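Local atomic coordinates of putative lipoprotein (Bacteroides ovatus, PDB entry 3OQQ), a protein that is of unknown function but is probably an extracellular lipoprotein, and binds calcium ions in the crystal. Residues Phe91-Asn96 with Asp140-Glu145; Arg332-Ile337 with Glu344-Gly349; Ala358-Leu363 with Asn373-Asn378. One frame throughout, in Å; residues are numbered along the deposited sequence.

In the fold
R348, at the end of contact 2, reaches across to contact 1, where its NH1 lies 2.9 Å from N92 OD1 in a probable hydrogen bond. From contact 2 to contact 3 the main links are E344 O with Y376 OH at 2.7 Å and G349 N with Y375 O at 2.9 Å, so the hairpin of contact 2 stands between the other two. Contacts 1 and 3 do not touch: their centres are about 18 Å apart. No active site is known. Calcium ions lie about 10 Å from the W142 side chain and about 9 Å from that of I337, and separate triethylene glycol molecules, probably from crystallisation, border F93 and E344.

Contact 1. Residues Phe91-Asn96 with Asp140-Glu145; sequences FNFETN and DSWYDE
F93 and W142 reach toward each other from opposite directions and meet through the outer ends of their rings. F93 CE1 lies 3.5 Å from W142 CH2, and F93 CZ is equally close to W142 CZ2, so two neighbouring carbons of the phenyl ring abut two neighbouring carbons of the indole six-membered ring. The planes stand at 90° and the approach is oblique. The contact is apolar, small and buried, two long side chains bridging backbones whose nearest CA atoms, F93 CA and Y143 CA, are 12.4 Å apart.

One step out, each ring has an aromatic companion from its own segment. F91 CE2 lies 3.8 Å above one face of the F93 ring, while the F91 ring in turn takes the backbone N of F93 over its centre. Y143 CD2 sits 3.7 Å above the middle of the indole. W142 holds its CG between the backbone N and the carbonyl carbon (chi1 62°), which directs the indole toward F93. Behind F93 the turn is tied by N92 N, which donates to E94 OE1 over 2.8 Å, and F93 itself adopts a left-handed backbone conformation. Behind W142 a short 3-10 turn is closed by D144 N bonding to S141 O at 2.9 Å.

Two loops are joined here: one leads from strand 71-80 into strand 96-104, the other links strands 122-131 and 150-161 and runs on into the calcium ligand D146. V412 of helix 408-413 touches both F93 and W142, W411 meets F91 edge-to-face, and helix 401-404 lies against Y143 through R402.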
loop_
_atom_site.group_PDB
_atom_site.type_symbol
_atom_site.label_atom_id
_atom_site.label_comp_id
_atom_site.label_asym_id
_atom_site.label_seq_id
_atom_site.Cartn_x
_atom_site.Cartn_y
_atom_site.Cartn_z
ATOM N N PHE A 91 -5.372 -16.614 10.845
ATOM C CA PHE A 91 -4.945 -15.227 11.065
ATOM C C PHE A 91 -3.517 -14.994 10.572
ATOM O O PHE A 91 -2.638 -15.801 10.841
ATOM C CB PHE A 91 -5.056 -14.840 12.546
ATOM C CG PHE A 91 -4.464 -13.495 12.920
ATOM C CD1 PHE A 91 -5.134 -12.311 12.618
ATOM C CD2 PHE A 91 -3.281 -13.418 13.651
ATOM C CE1 PHE A 91 -4.630 -11.074 13.043
ATOM C CE2 PHE A 91 -2.790 -12.184 14.096
ATOM C CZ PHE A 91 -3.463 -11.018 13.780
ATOM N N ASN A 92 -3.286 -13.865 9.895
ATOM C CA ASN A 92 -1.958 -13.537 9.400
ATOM C C ASN A 92 -1.697 -12.017 9.431
ATOM O O ASN A 92 -1.171 -11.451 8.480
ATOM C CB ASN A 92 -1.734 -14.142 7.989
ATOM C CG ASN A 92 -0.302 -14.098 7.555
ATOM O OD1 ASN A 92 0.612 -14.520 8.286
ATOM N ND2 ASN A 92 -0.089 -13.532 6.373
ATOM N N PHE A 93 -2.037 -11.374 10.560
ATOM C CA PHE A 93 -1.844 -9.947 10.860
ATOM C C PHE A 93 -2.583 -8.973 9.897
ATOM O O PHE A 93 -2.214 -7.805 9.825
ATOM C CB PHE A 93 -0.327 -9.592 10.944
ATOM C CG PHE A 93 0.395 -10.439 11.966
ATOM C CD1 PHE A 93 0.328 -10.133 13.321
ATOM C CD2 PHE A 93 1.111 -11.577 11.573
ATOM C CE1 PHE A 93 0.948 -10.950 14.270
ATOM C CE2 PHE A 93 1.747 -12.379 12.515
ATOM C CZ PHE A 93 1.666 -12.062 13.858
ATOM N N GLU A 94 -3.656 -9.418 9.240
ATOM C CA GLU A 94 -4.460 -8.571 8.338
ATOM C C GLU A 94 -5.230 -7.538 9.152
ATOM O O GLU A 94 -5.849 -7.913 10.151
ATOM C CB GLU A 94 -5.493 -9.427 7.551
ATOM C CG GLU A 94 -4.914 -10.524 6.671
ATOM C CD GLU A 94 -4.791 -11.892 7.314
ATOM O OE1 GLU A 94 -4.948 -12.018 8.553
ATOM O OE2 GLU A 94 -4.483 -12.842 6.563
ATOM N N THR A 95 -5.198 -6.254 8.747
ATOM C CA THR A 95 -5.998 -5.211 9.412
ATOM C C THR A 95 -7.187 -4.895 8.503
ATOM O O THR A 95 -7.933 -3.946 8.746
ATOM C CB THR A 95 -5.190 -3.966 9.750
ATOM O OG1 THR A 95 -4.528 -3.488 8.571
ATOM C CG2 THR A 95 -4.217 -4.193 10.876
ATOM N N ASN A 96 -7.364 -5.712 7.457
ATOM C CA ASN A 96 -8.442 -5.562 6.496
ATOM C C ASN A 96 -9.191 -6.880 6.330
ATOM O O ASN A 96 -8.766 -7.893 6.878
ATOM C CB ASN A 96 -7.897 -5.066 5.155
ATOM C CG ASN A 96 -6.767 -5.888 4.544
ATOM O OD1 ASN A 96 -6.650 -7.103 4.731
ATOM N ND2 ASN A 96 -5.900 -5.228 3.784
ATOM N N ASP A 140 12.519 -12.920 21.303
ATOM C CA ASP A 140 11.472 -13.926 21.569
ATOM C C ASP A 140 10.131 -13.203 21.649
ATOM O O ASP A 140 9.190 -13.585 20.948
ATOM C CB ASP A 140 11.751 -14.744 22.848
ATOM C CG ASP A 140 12.764 -15.860 22.678
ATOM O OD1 ASP A 140 12.741 -16.534 21.611
ATOM O OD2 ASP A 140 13.555 -16.094 23.626
ATOM N N SER A 141 10.084 -12.075 22.393
ATOM C CA SER A 141 8.888 -11.218 22.409
ATOM C C SER A 141 9.086 -10.282 21.233
ATOM O O SER A 141 9.623 -9.178 21.378
ATOM C CB SER A 141 8.728 -10.493 23.744
ATOM O OG SER A 141 8.668 -11.427 24.809
ATOM N N TRP A 142 8.778 -10.797 20.029
ATOM C CA TRP A 142 9.018 -10.098 18.772
ATOM C C TRP A 142 8.369 -8.712 18.720
ATOM O O TRP A 142 8.895 -7.835 18.061
ATOM C CB TRP A 142 8.595 -10.961 17.574
ATOM C CG TRP A 142 7.135 -11.303 17.524
ATOM C CD1 TRP A 142 6.550 -12.458 17.953
ATOM C CD2 TRP A 142 6.095 -10.530 16.895
ATOM N NE1 TRP A 142 5.215 -12.457 17.630
ATOM C CE2 TRP A 142 4.905 -11.280 16.990
ATOM C CE3 TRP A 142 6.059 -9.271 16.255
ATOM C CZ2 TRP A 142 3.684 -10.816 16.484
ATOM C CZ3 TRP A 142 4.845 -8.797 15.770
ATOM C CH2 TRP A 142 3.671 -9.557 15.907
ATOM N N TYR A 143 7.293 -8.486 19.473
ATOM C CA TYR A 143 6.620 -7.184 19.476
ATOM C C TYR A 143 7.300 -6.198 20.462
ATOM O O TYR A 143 6.787 -5.120 20.696
ATOM C CB TYR A 143 5.121 -7.343 19.748
ATOM C CG TYR A 143 4.786 -8.513 20.642
ATOM C CD1 TYR A 143 5.161 -8.522 21.984
ATOM C CD2 TYR A 143 4.081 -9.606 20.154
ATOM C CE1 TYR A 143 4.837 -9.592 22.819
ATOM C CE2 TYR A 143 3.744 -10.676 20.982
ATOM C CZ TYR A 143 4.125 -10.665 22.314
ATOM O OH TYR A 143 3.831 -11.739 23.118
ATOM N N ASP A 144 8.479 -6.563 20.987
ATOM C CA ASP A 144 9.355 -5.725 21.800
ATOM C C ASP A 144 10.332 -4.978 20.847
ATOM O O ASP A 144 11.061 -4.077 21.267
ATOM C CB ASP A 144 10.107 -6.552 22.859
ATOM C CG ASP A 144 9.409 -6.588 24.213
ATOM O OD1 ASP A 144 8.582 -5.691 24.485
ATOM O OD2 ASP A 144 9.738 -7.465 25.018
ATOM N N GLU A 145 10.326 -5.360 19.550
ATOM C CA GLU A 145 11.063 -4.661 18.483
ATOM C C GLU A 145 10.345 -3.344 18.247
ATOM O O GLU A 145 9.173 -3.244 18.624
ATOM C CB GLU A 145 11.118 -5.504 17.174
ATOM C CG GLU A 145 11.807 -6.863 17.284
ATOM C CD GLU A 145 13.296 -6.922 17.569
ATOM O OE1 GLU A 145 13.899 -5.880 17.908
ATOM O OE2 GLU A 145 13.855 -8.039 17.494
#

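Contact 2. Residues Arg332-Ile337 with Glu344-Gly349; sequences RQNFFI and EIHMRG
N334 and H346 meet where the two strands of an antiparallel beta hairpin, 333-339 and 343-346, begin to part at the edge of a six-stranded sheet. Their side chains cross at roughly a right angle: H346 ND1 donates in its own ring plane to N334 OD1 over 2.6 Å, a fairly straight bond (160°) that arrives tilted from the amide's carbonyl plane. N334 can present this oxygen because its CG is anti to the backbone N (chi1 -176°), while its ND2 is taken by A351 O.

At the other end of the imidazole, NE2 donates to E344 OE2 at 2.5 Å, again in the ring plane, so the ring is pinned from both nitrogens. F336 lies alongside, pointing the same way; its CB sits 3.4 Å from the H346 ring centroid, a CH-pi contact over the face, whereas the two rings are near parallel (27°) but slid apart with little overlap. With an alanine here instead of H346, N334 OD1 and E344 OE2 would probably each lose the imidazole N-H they now accept, and the CB of F336 its aromatic cover.

I337 and I345 occupy the other side of the sheet, packed side by side against F131, with I337 CG1 4.0 Å from I345 CB. Their backbones form a hydrogen-bonded pair, I345 N to I337 O at 2.8 Å and I337 N to I345 O in return. Beyond it the strands separate, and one water bridges the opening, donating to F335 O at 2.6 Å and accepting from M347 N at 2.9 Å.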
loop_
_atom_site.group_PDB
_atom_site.type_symbol
_atom_site.label_atom_id
_atom_site.label_comp_id
_atom_site.label_asym_id
_atom_site.label_seq_id
_atom_site.Cartn_x
_atom_site.Cartn_y
_atom_site.Cartn_z
ATOM N N ARG A 332 -1.901 -10.136 -2.541
ATOM C CA ARG A 332 -1.258 -9.841 -3.832
ATOM C C ARG A 332 -0.289 -8.623 -3.718
ATOM O O ARG A 332 0.531 -8.391 -4.611
ATOM C CB ARG A 332 -2.315 -9.612 -4.935
ATOM C CG ARG A 332 -3.173 -10.840 -5.245
ATOM C CD ARG A 332 -2.495 -11.811 -6.160
ATOM N NE ARG A 332 -3.371 -12.928 -6.517
ATOM C CZ ARG A 332 -2.989 -13.993 -7.220
ATOM N NH1 ARG A 332 -1.740 -14.093 -7.663
ATOM N NH2 ARG A 332 -3.849 -14.968 -7.479
ATOM N N GLN A 333 -0.381 -7.866 -2.609
ATOM C CA GLN A 333 0.488 -6.726 -2.381
ATOM C C GLN A 333 1.660 -7.214 -1.563
ATOM O O GLN A 333 1.639 -7.155 -0.342
ATOM C CB GLN A 333 -0.266 -5.578 -1.702
ATOM C CG GLN A 333 -1.631 -5.272 -2.321
ATOM C CD GLN A 333 -2.394 -4.270 -1.496
ATOM O OE1 GLN A 333 -2.046 -3.974 -0.347
ATOM N NE2 GLN A 333 -3.454 -3.724 -2.062
ATOM N N ASN A 334 2.638 -7.798 -2.245
ATOM C CA ASN A 334 3.764 -8.405 -1.569
ATOM C C ASN A 334 4.879 -7.370 -1.333
ATOM O O ASN A 334 5.855 -7.306 -2.073
ATOM C CB ASN A 334 4.264 -9.648 -2.340
ATOM C CG ASN A 334 5.368 -10.378 -1.620
ATOM O OD1 ASN A 334 5.735 -10.030 -0.507
ATOM N ND2 ASN A 334 5.924 -11.393 -2.224
ATOM N N PHE A 335 4.716 -6.590 -0.262
ATOM C CA PHE A 335 5.669 -5.574 0.167
ATOM C C PHE A 335 6.938 -6.208 0.746
ATOM O O PHE A 335 6.892 -7.297 1.320
ATOM C CB PHE A 335 5.024 -4.649 1.223
ATOM C CG PHE A 335 3.915 -3.819 0.639
ATOM C CD1 PHE A 335 4.191 -2.781 -0.242
ATOM C CD2 PHE A 335 2.591 -4.074 0.963
ATOM C CE1 PHE A 335 3.156 -2.026 -0.805
ATOM C CE2 PHE A 335 1.560 -3.280 0.438
ATOM C CZ PHE A 335 1.848 -2.283 -0.459
ATOM N N PHE A 336 8.067 -5.513 0.598
ATOM C CA PHE A 336 9.348 -6.014 1.102
ATOM C C PHE A 336 10.341 -4.886 1.262
ATOM O O PHE A 336 10.150 -3.792 0.718
ATOM C CB PHE A 336 9.958 -7.109 0.157
ATOM C CG PHE A 336 10.347 -6.687 -1.251
ATOM C CD1 PHE A 336 9.430 -6.757 -2.295
ATOM C CD2 PHE A 336 11.641 -6.259 -1.535
ATOM C CE1 PHE A 336 9.792 -6.392 -3.593
ATOM C CE2 PHE A 336 12.005 -5.899 -2.836
ATOM C CZ PHE A 336 11.074 -5.947 -3.854
ATOM N N ILE A 337 11.433 -5.194 1.973
ATOM C CA ILE A 337 12.580 -4.332 2.121
ATOM C C ILE A 337 13.861 -5.134 1.838
ATOM O O ILE A 337 13.862 -6.374 1.907
ATOM C CB ILE A 337 12.665 -3.600 3.481
ATOM C CG1 ILE A 337 12.794 -4.594 4.696
ATOM C CG2 ILE A 337 11.506 -2.592 3.617
ATOM C CD1 ILE A 337 13.492 -4.077 5.836
ATOM N N GLU A 344 16.640 -9.823 1.581
ATOM C CA GLU A 344 15.278 -9.401 1.282
ATOM C C GLU A 344 14.329 -9.907 2.357
ATOM O O GLU A 344 14.333 -11.101 2.673
ATOM C CB GLU A 344 14.918 -9.972 -0.103
ATOM C CG GLU A 344 13.814 -9.286 -0.873
ATOM C CD GLU A 344 13.429 -10.097 -2.093
ATOM O OE1 GLU A 344 14.093 -9.958 -3.142
ATOM O OE2 GLU A 344 12.523 -10.949 -1.970
ATOM N N ILE A 345 13.537 -8.988 2.947
ATOM C CA ILE A 345 12.594 -9.316 4.021
ATOM C C ILE A 345 11.170 -9.017 3.548
ATOM O O ILE A 345 10.922 -7.965 3.004
ATOM C CB ILE A 345 12.963 -8.543 5.333
ATOM C CG1 ILE A 345 14.459 -8.742 5.684
ATOM C CG2 ILE A 345 12.045 -8.926 6.532
ATOM C CD1 ILE A 345 15.054 -7.770 6.737
ATOM N N HIS A 346 10.248 -9.960 3.741
ATOM C CA HIS A 346 8.829 -9.788 3.430
ATOM C C HIS A 346 8.039 -9.972 4.736
ATOM O O HIS A 346 8.608 -10.414 5.738
ATOM C CB HIS A 346 8.385 -10.810 2.360
ATOM C CG HIS A 346 9.025 -10.609 1.017
ATOM N ND1 HIS A 346 8.288 -10.207 -0.063
ATOM C CD2 HIS A 346 10.311 -10.783 0.628
ATOM C CE1 HIS A 346 9.133 -10.152 -1.081
ATOM N NE2 HIS A 346 10.365 -10.477 -0.709
HETATM N N MSE A 347 6.733 -9.691 4.718
HETATM C CA MSE A 347 5.889 -9.940 5.898
HETATM C C MSE A 347 5.568 -11.442 5.993
HETATM O O MSE A 347 5.762 -12.171 5.025
HETATM C CB MSE A 347 4.594 -9.126 5.828
HETATM C CG MSE A 347 4.853 -7.628 5.716
HETATM SE SE MSE A 347 3.256 -6.557 5.738
HETATM C CE MSE A 347 2.538 -7.067 4.027
ATOM N N ARG A 348 5.078 -11.904 7.164
ATOM C CA ARG A 348 4.735 -13.309 7.371
ATOM C C ARG A 348 3.793 -13.828 6.285
ATOM O O ARG A 348 2.785 -13.182 5.978
ATOM C CB ARG A 348 4.081 -13.480 8.751
ATOM C CG ARG A 348 3.805 -14.914 9.089
ATOM C CD ARG A 348 3.135 -15.067 10.440
ATOM N NE ARG A 348 3.069 -16.482 10.815
ATOM C CZ ARG A 348 2.034 -17.282 10.578
ATOM N NH1 ARG A 348 0.955 -16.821 9.961
ATOM N NH2 ARG A 348 2.072 -18.549 10.956
ATOM N N GLY A 349 4.146 -14.988 5.729
ATOM C CA GLY A 349 3.352 -15.673 4.725
ATOM C C GLY A 349 3.569 -15.191 3.309
ATOM O O GLY A 349 2.925 -15.701 2.399
HETATM O O HOH W 1 5.184 -8.868 2.442
#

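Contact 3. Residues Ala358-Leu363 with Asn373-Asn378; sequences AEYEAL and NVYYSN
The hydroxyl oxygen of Y360 is gripped by two partners: Y376 N donates to Y360 OH over 2.9 Å in a nearly straight bond (164°), and an ordered water lies 2.6 Å from the same oxygen. That water also makes a weak bond to V374 O. Y360 OH is thus lodged against the loop backbone itself, with Y375 CA only 3.3 Å from it.

The phenol gets there because Y360 holds its CG anti to the backbone N (chi1 174°), which sends the ring from helix 357-364 toward the loop. Two tyrosines from that loop then receive it. Y360 CE1 rides over the centre of one face of the Y376 ring, 3.4 Å above its plane, and Y360 CD1 is at a like distance from Y376 CZ. The two rings meet obliquely. The neighbouring Y375 turns its edge to the face of Y360 in an offset edge-to-face arrangement with the planes at 63°; its CD1 is 3.7 Å from Y360 CE2.

The three rings make an aromatic cluster, and W135 extends it, since its ring meets those of both Y360 and Y376. Y376 has a left-handed backbone conformation, which is consistent with the consecutive tyrosines turning their rings to different parts of the same partner. Its ring also meets that of H346, on the hairpin next door.

Helix and loop are joined, then, through a single side chain of the helix, Y360. Its ring supplies the apolar packing, and its hydroxyl satisfies an amide of a segment without regular secondary structure. Because that bond is directional and sits at the end of a packed ring, it would be expected to limit how the phenol can slide along the loop.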
loop_
_atom_site.group_PDB
_atom_site.type_symbol
_atom_site.label_atom_id
_atom_site.label_comp_id
_atom_site.label_asym_id
_atom_site.label_seq_id
_atom_site.Cartn_x
_atom_site.Cartn_y
_atom_site.Cartn_z
ATOM N N ALA A 358 16.302 -18.628 -4.131
ATOM C CA ALA A 358 17.386 -19.586 -3.859
ATOM C C ALA A 358 18.133 -19.204 -2.573
ATOM O O ALA A 358 18.383 -20.082 -1.735
ATOM C CB ALA A 358 18.358 -19.684 -5.051
ATOM N N GLU A 359 18.461 -17.899 -2.412
ATOM C CA GLU A 359 19.151 -17.387 -1.224
ATOM C C GLU A 359 18.306 -17.597 0.022
ATOM O O GLU A 359 18.851 -18.003 1.045
ATOM C CB GLU A 359 19.464 -15.895 -1.372
ATOM C CG GLU A 359 20.782 -15.591 -2.063
ATOM C CD GLU A 359 20.898 -14.132 -2.466
ATOM O OE1 GLU A 359 21.199 -13.295 -1.584
ATOM O OE2 GLU A 359 20.634 -13.816 -3.650
ATOM N N TYR A 360 16.976 -17.323 -0.064
ATOM C CA TYR A 360 16.040 -17.466 1.048
ATOM C C TYR A 360 16.072 -18.878 1.567
ATOM O O TYR A 360 16.198 -19.074 2.774
ATOM C CB TYR A 360 14.601 -17.066 0.647
ATOM C CG TYR A 360 13.565 -17.327 1.725
ATOM C CD1 TYR A 360 13.281 -16.369 2.697
ATOM C CD2 TYR A 360 12.877 -18.536 1.781
ATOM C CE1 TYR A 360 12.314 -16.594 3.676
ATOM C CE2 TYR A 360 11.932 -18.786 2.775
ATOM C CZ TYR A 360 11.652 -17.808 3.721
ATOM O OH TYR A 360 10.728 -18.035 4.707
ATOM N N GLU A 361 15.959 -19.857 0.653
ATOM C CA GLU A 361 15.959 -21.287 0.965
ATOM C C GLU A 361 17.278 -21.726 1.598
ATOM O O GLU A 361 17.247 -22.472 2.564
ATOM C CB GLU A 361 15.651 -22.109 -0.296
ATOM C CG GLU A 361 14.168 -22.029 -0.630
ATOM C CD GLU A 361 13.665 -22.692 -1.896
ATOM O OE1 GLU A 361 14.476 -23.286 -2.638
ATOM O OE2 GLU A 361 12.445 -22.593 -2.156
ATOM N N ALA A 362 18.422 -21.235 1.088
ATOM C CA ALA A 362 19.743 -21.580 1.623
ATOM C C ALA A 362 19.941 -21.030 3.045
ATOM O O ALA A 362 20.526 -21.702 3.878
ATOM C CB ALA A 362 20.837 -21.055 0.702
ATOM N N LEU A 363 19.421 -19.825 3.306
ATOM C CA LEU A 363 19.492 -19.100 4.569
ATOM C C LEU A 363 18.638 -19.742 5.654
ATOM O O LEU A 363 19.108 -19.896 6.790
ATOM C CB LEU A 363 19.016 -17.656 4.335
ATOM C CG LEU A 363 19.666 -16.571 5.159
ATOM C CD1 LEU A 363 19.875 -15.331 4.320
ATOM C CD2 LEU A 363 18.813 -16.201 6.342
ATOM N N ASN A 373 7.290 -24.020 7.207
ATOM C CA ASN A 373 6.053 -24.064 6.428
ATOM C C ASN A 373 5.419 -22.716 6.185
ATOM O O ASN A 373 4.501 -22.616 5.360
ATOM C CB ASN A 373 5.076 -24.990 7.118
ATOM C CG ASN A 373 5.689 -26.363 7.211
ATOM O OD1 ASN A 373 5.865 -26.899 8.302
ATOM N ND2 ASN A 373 6.229 -26.855 6.087
ATOM N N VAL A 374 5.919 -21.674 6.855
ATOM C CA VAL A 374 5.410 -20.302 6.684
ATOM C C VAL A 374 6.583 -19.383 6.307
ATOM O O VAL A 374 7.620 -19.397 6.993
ATOM C CB VAL A 374 4.685 -19.805 7.962
ATOM C CG1 VAL A 374 4.192 -18.371 7.798
ATOM C CG2 VAL A 374 3.522 -20.740 8.348
ATOM N N TYR A 375 6.419 -18.577 5.235
ATOM C CA TYR A 375 7.472 -17.619 4.840
ATOM C C TYR A 375 7.696 -16.545 5.906
ATOM O O TYR A 375 6.722 -16.038 6.460
ATOM C CB TYR A 375 7.116 -16.905 3.529
ATOM C CG TYR A 375 7.164 -17.752 2.283
ATOM C CD1 TYR A 375 8.363 -18.294 1.835
ATOM C CD2 TYR A 375 6.038 -17.904 1.480
ATOM C CE1 TYR A 375 8.424 -19.042 0.656
ATOM C CE2 TYR A 375 6.092 -18.626 0.286
ATOM C CZ TYR A 375 7.292 -19.173 -0.133
ATOM O OH TYR A 375 7.344 -19.870 -1.315
ATOM N N TYR A 376 8.968 -16.167 6.138
ATOM C CA TYR A 376 9.389 -15.095 7.039
ATOM C C TYR A 376 8.655 -15.096 8.412
ATOM O O TYR A 376 8.107 -14.077 8.848
ATOM C CB TYR A 376 9.212 -13.746 6.324
ATOM C CG TYR A 376 10.156 -13.574 5.151
ATOM C CD1 TYR A 376 11.492 -13.232 5.349
ATOM C CD2 TYR A 376 9.712 -13.752 3.843
ATOM C CE1 TYR A 376 12.365 -13.065 4.270
ATOM C CE2 TYR A 376 10.577 -13.602 2.756
ATOM C CZ TYR A 376 11.899 -13.248 2.974
ATOM O OH TYR A 376 12.736 -13.070 1.896
ATOM N N SER A 377 8.696 -16.225 9.123
ATOM C CA SER A 377 8.023 -16.284 10.424
ATOM C C SER A 377 8.753 -17.178 11.360
ATOM O O SER A 377 9.148 -18.263 10.934
ATOM C CB SER A 377 6.593 -16.781 10.252
ATOM O OG SER A 377 5.875 -16.711 11.469
ATOM N N ASN A 378 8.913 -16.771 12.654
ATOM C CA ASN A 378 9.584 -17.665 13.603
ATOM C C ASN A 378 8.620 -18.829 13.950
ATOM O O ASN A 378 7.480 -18.837 13.470
ATOM C CB ASN A 378 10.160 -16.923 14.844
ATOM C CG ASN A 378 9.196 -16.514 15.939
ATOM O OD1 ASN A 378 7.981 -16.746 15.886
ATOM N ND2 ASN A 378 9.715 -15.819 16.935
HETATM O O HOH W 2 10.377 -20.523 5.284
#